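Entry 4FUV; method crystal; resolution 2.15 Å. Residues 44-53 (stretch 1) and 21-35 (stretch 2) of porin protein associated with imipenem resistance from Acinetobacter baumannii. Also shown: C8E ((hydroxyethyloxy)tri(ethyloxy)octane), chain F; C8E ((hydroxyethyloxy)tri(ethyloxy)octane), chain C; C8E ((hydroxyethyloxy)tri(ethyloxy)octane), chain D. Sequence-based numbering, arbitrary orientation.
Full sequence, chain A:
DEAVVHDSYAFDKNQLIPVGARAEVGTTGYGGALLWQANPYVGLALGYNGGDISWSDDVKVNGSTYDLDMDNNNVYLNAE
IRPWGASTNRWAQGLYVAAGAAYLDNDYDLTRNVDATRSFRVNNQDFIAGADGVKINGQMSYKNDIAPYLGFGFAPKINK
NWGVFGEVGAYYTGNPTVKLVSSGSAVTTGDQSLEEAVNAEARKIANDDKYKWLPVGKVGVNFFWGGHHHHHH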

# COMPACT_ATOMS: atom_id res chain seq x y z
N LEU A 44 33.56 -21.45 -4.56
CA LEU A 44 34.04 -20.59 -3.49
C LEU A 44 34.04 -19.15 -3.97
O LEU A 44 34.43 -18.89 -5.11
CB LEU A 44 35.45 -21.01 -3.12
CG LEU A 44 35.97 -20.74 -1.72
CD1 LEU A 44 35.03 -21.36 -0.68
CD2 LEU A 44 37.36 -21.33 -1.63
N ALA A 45 33.60 -18.24 -3.11
CA ALA A 45 33.62 -16.81 -3.39
C ALA A 45 34.34 -16.05 -2.28
O ALA A 45 33.98 -16.15 -1.10
CB ALA A 45 32.19 -16.26 -3.55
N LEU A 46 35.35 -15.27 -2.66
CA LEU A 46 36.06 -14.43 -1.72
C LEU A 46 35.84 -12.99 -2.14
O LEU A 46 36.30 -12.57 -3.21
CB LEU A 46 37.56 -14.73 -1.75
CG LEU A 46 38.48 -13.81 -0.94
CD1 LEU A 46 38.25 -13.96 0.56
CD2 LEU A 46 39.94 -14.08 -1.28
N GLY A 47 35.17 -12.22 -1.29
CA GLY A 47 34.71 -10.91 -1.68
C GLY A 47 34.94 -9.78 -0.69
O GLY A 47 35.27 -9.99 0.47
N TYR A 48 34.78 -8.56 -1.19
CA TYR A 48 34.79 -7.38 -0.37
C TYR A 48 33.57 -6.55 -0.68
O TYR A 48 33.24 -6.33 -1.84
CB TYR A 48 36.04 -6.53 -0.62
CG TYR A 48 36.04 -5.23 0.17
CD1 TYR A 48 36.44 -5.21 1.50
CD2 TYR A 48 35.64 -4.03 -0.41
CE1 TYR A 48 36.45 -4.01 2.23
CE2 TYR A 48 35.64 -2.83 0.31
CZ TYR A 48 36.04 -2.83 1.64
OH TYR A 48 36.05 -1.65 2.36
N ASN A 49 32.90 -6.10 0.37
CA ASN A 49 31.80 -5.15 0.24
C ASN A 49 32.14 -3.98 1.15
O ASN A 49 32.32 -4.14 2.36
CB ASN A 49 30.46 -5.72 0.70
CG ASN A 49 29.93 -6.85 -0.18
OD1 ASN A 49 29.12 -7.64 0.29
ND2 ASN A 49 30.38 -6.93 -1.43
N GLY A 50 32.18 -2.80 0.56
CA GLY A 50 32.53 -1.62 1.33
C GLY A 50 31.86 -0.42 0.72
O GLY A 50 30.82 -0.55 0.06
N GLY A 51 32.46 0.74 0.94
CA GLY A 51 31.90 1.99 0.47
C GLY A 51 31.18 2.68 1.60
O GLY A 51 31.23 2.24 2.75
N ASP A 52 30.51 3.78 1.26
CA ASP A 52 29.61 4.45 2.19
C ASP A 52 28.70 5.44 1.47
O ASP A 52 29.16 6.36 0.79
CB ASP A 52 30.36 5.12 3.35
CG ASP A 52 31.27 6.24 2.90
OD1 ASP A 52 31.92 6.09 1.85
OD2 ASP A 52 31.34 7.26 3.62
N ILE A 53 27.39 5.23 1.62
CA ILE A 53 26.40 6.06 0.94
C ILE A 53 25.62 6.95 1.90
O ILE A 53 25.47 6.64 3.09
CB ILE A 53 25.43 5.20 0.10
CG1 ILE A 53 24.07 5.05 0.79
CG2 ILE A 53 26.04 3.84 -0.22
CD1 ILE A 53 24.04 3.98 1.86
C4 C8E F . 20.12 -8.25 -12.40
C5 C8E F . 21.35 -7.81 -11.61
C6 C8E F . 22.33 -7.05 -12.49
C7 C8E F . 23.00 -5.92 -11.72
O9 C8E F . 27.20 -4.16 -9.96
C10 C8E F . 27.98 -3.02 -10.25
C11 C8E F . 28.50 -2.40 -8.95
O12 C8E F . 29.86 -2.71 -8.73
C13 C8E F . 30.53 -1.70 -7.99
C14 C8E F . 32.02 -1.73 -8.28
C16 C8E F . 34.20 -1.43 -5.32
C17 C8E F . 35.00 -2.06 -4.19
O18 C8E F . 35.69 -1.05 -3.49
C19 C8E F . 34.82 -0.14 -2.86
C20 C8E F . 35.62 0.77 -1.93
O21 C8E F . 35.30 2.11 -2.22
C1 C8E C . 39.23 -10.01 -2.81
C2 C8E C . 39.09 -9.72 -1.32
C3 C8E C . 40.12 -8.69 -0.86
C4 C8E C . 40.15 -8.53 0.66
C5 C8E C . 39.91 -7.08 1.07
C6 C8E C . 40.72 -6.64 2.29
C7 C8E C . 39.92 -5.63 3.12
C8 C8E C . 40.67 -5.23 4.39
O9 C8E C . 39.78 -4.64 5.32
C10 C8E C . 39.41 -5.53 6.34
C1 C8E D . 17.23 -8.55 -5.03
C2 C8E D . 17.73 -9.31 -3.81
C3 C8E D . 17.23 -8.66 -2.53
C5 C8E D . 17.40 -8.09 1.97
C6 C8E D . 17.27 -7.89 3.47
C7 C8E D . 16.99 -6.44 3.85
C8 C8E D . 18.26 -5.62 4.11
O9 C8E D . 18.15 -4.89 5.32
C10 C8E D . 19.42 -4.46 5.78
C11 C8E D . 19.29 -3.39 6.88
O12 C8E D . 19.39 -4.00 8.15
C13 C8E D . 19.90 -3.16 9.16
C14 C8E D . 20.00 -3.99 10.43
O15 C8E D . 19.12 -5.09 10.25
C16 C8E D . 18.20 -5.27 11.30
C17 C8E D . 17.65 -6.69 11.25
O18 C8E D . 16.26 -6.65 11.08
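Stretch 2 21-35: ARAEVGTTGYGGALL

Stretch 2 forms a β-hairpin whose second strand, residues 29-35, lies antiparallel alongside the strand of stretch 1. The first strand, residues 21-26, leads into a type I turn from Gly26 to Gly29, and the chain then returns beside its own first strand, with Arg22 paired to Ala33, Glu24 to Gly31 and Gly26 to Gly29 through backbone hydrogen bonds. Strand 29-35 is therefore the middle of three. Its axis makes an angle of 147° with that of strand 44-53 and approaches it to 4.1 Å, and the two stretches together bury 659 Å².

Three hydrogen-bonded pairs set the register. Leu34 N donates to Leu46 O (2.8 Å) and Leu46 N to Leu34 O (3.0 Å); Gly32 N reaches Tyr48 O at 3.0 Å, while Tyr48 N meets Gly32 O at 2.8 Å; nearest the turn, Gly50 N binds Tyr30 O at 2.8 Å and Tyr30 N binds Gly50 O at 3.0 Å. The non-hydrogen-bonded pairs Gly47-Ala33 and Asn49-Gly31 lie between them, and Ala45-Leu35 follows beyond Leu46-Leu34, at the end far from the turn. Here CA-H groups point at carbonyls already used in the ladder, as in Gly31 CA to Tyr48 O (3.2 Å) and Ala45 CA to Leu34 O (3.4 Å).

The shortest CA-CA distance in the register, 3.7 Å, is between Gly47 CA and Ala33 CA; a CB on Gly47 would clash with Gly32 O. At Gly29 and Gly31 the backbone angles themselves call for glycine, and a CB would run into Gly50 O and Tyr48 O, respectively.

The polar side-chain contacts centre on Asn49. Its ND2 donates to Glu24 OE2 at 2.9 Å, linking stretch 1 to the first strand of the hairpin, past the intervening strand. Glu24 is held in turn by a salt bridge from Arg22 NE to Glu24 OE1 (2.8 Å). A water bridges the turn to stretch 1, donating to Asn49 OD1 at 2.7 Å and hydrogen-bonding with Thr28 OG1 at 2.9 Å.

Apolar packing is modest. Ala45 CB lies 3.8 Å from Leu35 CD2 and 4.4 Å from Ala33 CB, all three side chains sharing one face of the sheet; Leu46 and Leu34 share the other. The CA-to-CB bond of Tyr30 points away from stretch 1, but its ring folds back, with Gly50 O over one face and CE1 3.5 Å from Gly51 CA. Detergent C8E (chain F) also reaches this ring, its C19 lying 3.7 Å from Tyr30 CE2.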

# COMPACT_ATOMS: atom_id res chain seq x y z
N ALA A 21 35.15 -13.67 -11.72
CA ALA A 21 35.01 -12.60 -10.76
C ALA A 21 33.61 -12.01 -10.88
O ALA A 21 32.91 -12.23 -11.87
CB ALA A 21 36.07 -11.53 -10.99
N ARG A 22 33.18 -11.28 -9.87
CA ARG A 22 31.89 -10.65 -9.98
C ARG A 22 31.92 -9.28 -9.34
O ARG A 22 32.72 -9.02 -8.45
CB ARG A 22 30.80 -11.54 -9.36
CG ARG A 22 30.76 -11.59 -7.84
CD ARG A 22 29.71 -12.59 -7.33
NE ARG A 22 29.74 -12.71 -5.87
CZ ARG A 22 29.42 -13.80 -5.18
NH1 ARG A 22 29.02 -14.91 -5.81
NH2 ARG A 22 29.50 -13.78 -3.85
N ALA A 23 31.05 -8.41 -9.84
CA ALA A 23 30.83 -7.10 -9.25
C ALA A 23 29.43 -7.10 -8.66
O ALA A 23 28.51 -7.66 -9.26
CB ALA A 23 30.94 -6.01 -10.31
N GLU A 24 29.27 -6.48 -7.49
CA GLU A 24 28.00 -6.55 -6.80
C GLU A 24 27.72 -5.29 -6.00
O GLU A 24 28.63 -4.56 -5.59
CB GLU A 24 27.96 -7.79 -5.88
CG GLU A 24 28.93 -7.73 -4.69
CD GLU A 24 29.42 -9.11 -4.24
OE1 GLU A 24 29.43 -10.04 -5.08
OE2 GLU A 24 29.77 -9.27 -3.06
N VAL A 25 26.43 -5.05 -5.80
CA VAL A 25 25.94 -3.94 -5.00
C VAL A 25 24.81 -4.49 -4.13
O VAL A 25 23.94 -5.24 -4.60
CB VAL A 25 25.45 -2.77 -5.89
CG1 VAL A 25 24.42 -3.25 -6.93
CG2 VAL A 25 24.90 -1.65 -5.06
N GLY A 26 24.84 -4.17 -2.85
CA GLY A 26 23.79 -4.66 -1.97
C GLY A 26 23.71 -3.93 -0.65
O GLY A 26 24.33 -2.87 -0.46
N THR A 27 22.96 -4.50 0.28
CA THR A 27 22.66 -3.83 1.54
C THR A 27 23.86 -3.75 2.50
O THR A 27 23.82 -2.99 3.48
CB THR A 27 21.45 -4.47 2.24
OG1 THR A 27 21.71 -5.85 2.52
CG2 THR A 27 20.20 -4.37 1.36
N THR A 28 24.91 -4.52 2.23
CA THR A 28 26.14 -4.41 3.02
C THR A 28 27.25 -3.72 2.23
O THR A 28 28.43 -3.88 2.53
CB THR A 28 26.63 -5.77 3.54
OG1 THR A 28 26.77 -6.69 2.45
CG2 THR A 28 25.66 -6.34 4.58
N GLY A 29 26.86 -2.95 1.22
CA GLY A 29 27.80 -2.19 0.44
C GLY A 29 28.01 -2.77 -0.95
O GLY A 29 27.33 -3.72 -1.37
N TYR A 30 28.97 -2.19 -1.66
CA TYR A 30 29.29 -2.60 -3.00
C TYR A 30 30.73 -3.09 -3.06
O TYR A 30 31.55 -2.79 -2.19
CB TYR A 30 29.06 -1.47 -4.01
CG TYR A 30 29.78 -0.19 -3.67
CD1 TYR A 30 29.29 0.68 -2.70
CD2 TYR A 30 30.95 0.17 -4.33
CE1 TYR A 30 29.95 1.87 -2.39
CE2 TYR A 30 31.62 1.35 -4.03
CZ TYR A 30 31.12 2.19 -3.06
OH TYR A 30 31.78 3.36 -2.76
N GLY A 31 31.02 -3.87 -4.09
CA GLY A 31 32.36 -4.40 -4.28
C GLY A 31 32.29 -5.57 -5.22
O GLY A 31 31.67 -5.49 -6.29
N GLY A 32 32.92 -6.67 -4.84
CA GLY A 32 32.86 -7.88 -5.63
C GLY A 32 33.65 -9.01 -5.03
O GLY A 32 34.09 -8.91 -3.89
N ALA A 33 33.85 -10.06 -5.81
CA ALA A 33 34.50 -11.27 -5.33
C ALA A 33 35.27 -11.98 -6.43
O ALA A 33 34.98 -11.81 -7.62
CB ALA A 33 33.45 -12.25 -4.71
N LEU A 34 36.27 -12.75 -6.02
CA LEU A 34 36.96 -13.69 -6.91
C LEU A 34 36.24 -15.01 -6.72
O LEU A 34 35.78 -15.31 -5.60
CB LEU A 34 38.41 -13.82 -6.46
CG LEU A 34 39.58 -13.60 -7.42
CD1 LEU A 34 39.25 -12.57 -8.47
CD2 LEU A 34 40.80 -13.18 -6.61
N LEU A 35 36.13 -15.80 -7.78
CA LEU A 35 35.34 -17.04 -7.73
C LEU A 35 36.18 -18.23 -8.14
O LEU A 35 36.86 -18.17 -9.18
CB LEU A 35 34.16 -16.95 -8.71
CG LEU A 35 33.15 -15.79 -8.61
CD1 LEU A 35 32.21 -15.78 -9.83
CD2 LEU A 35 32.37 -15.93 -7.33
O HOH W 1 29.05 -8.39 2.89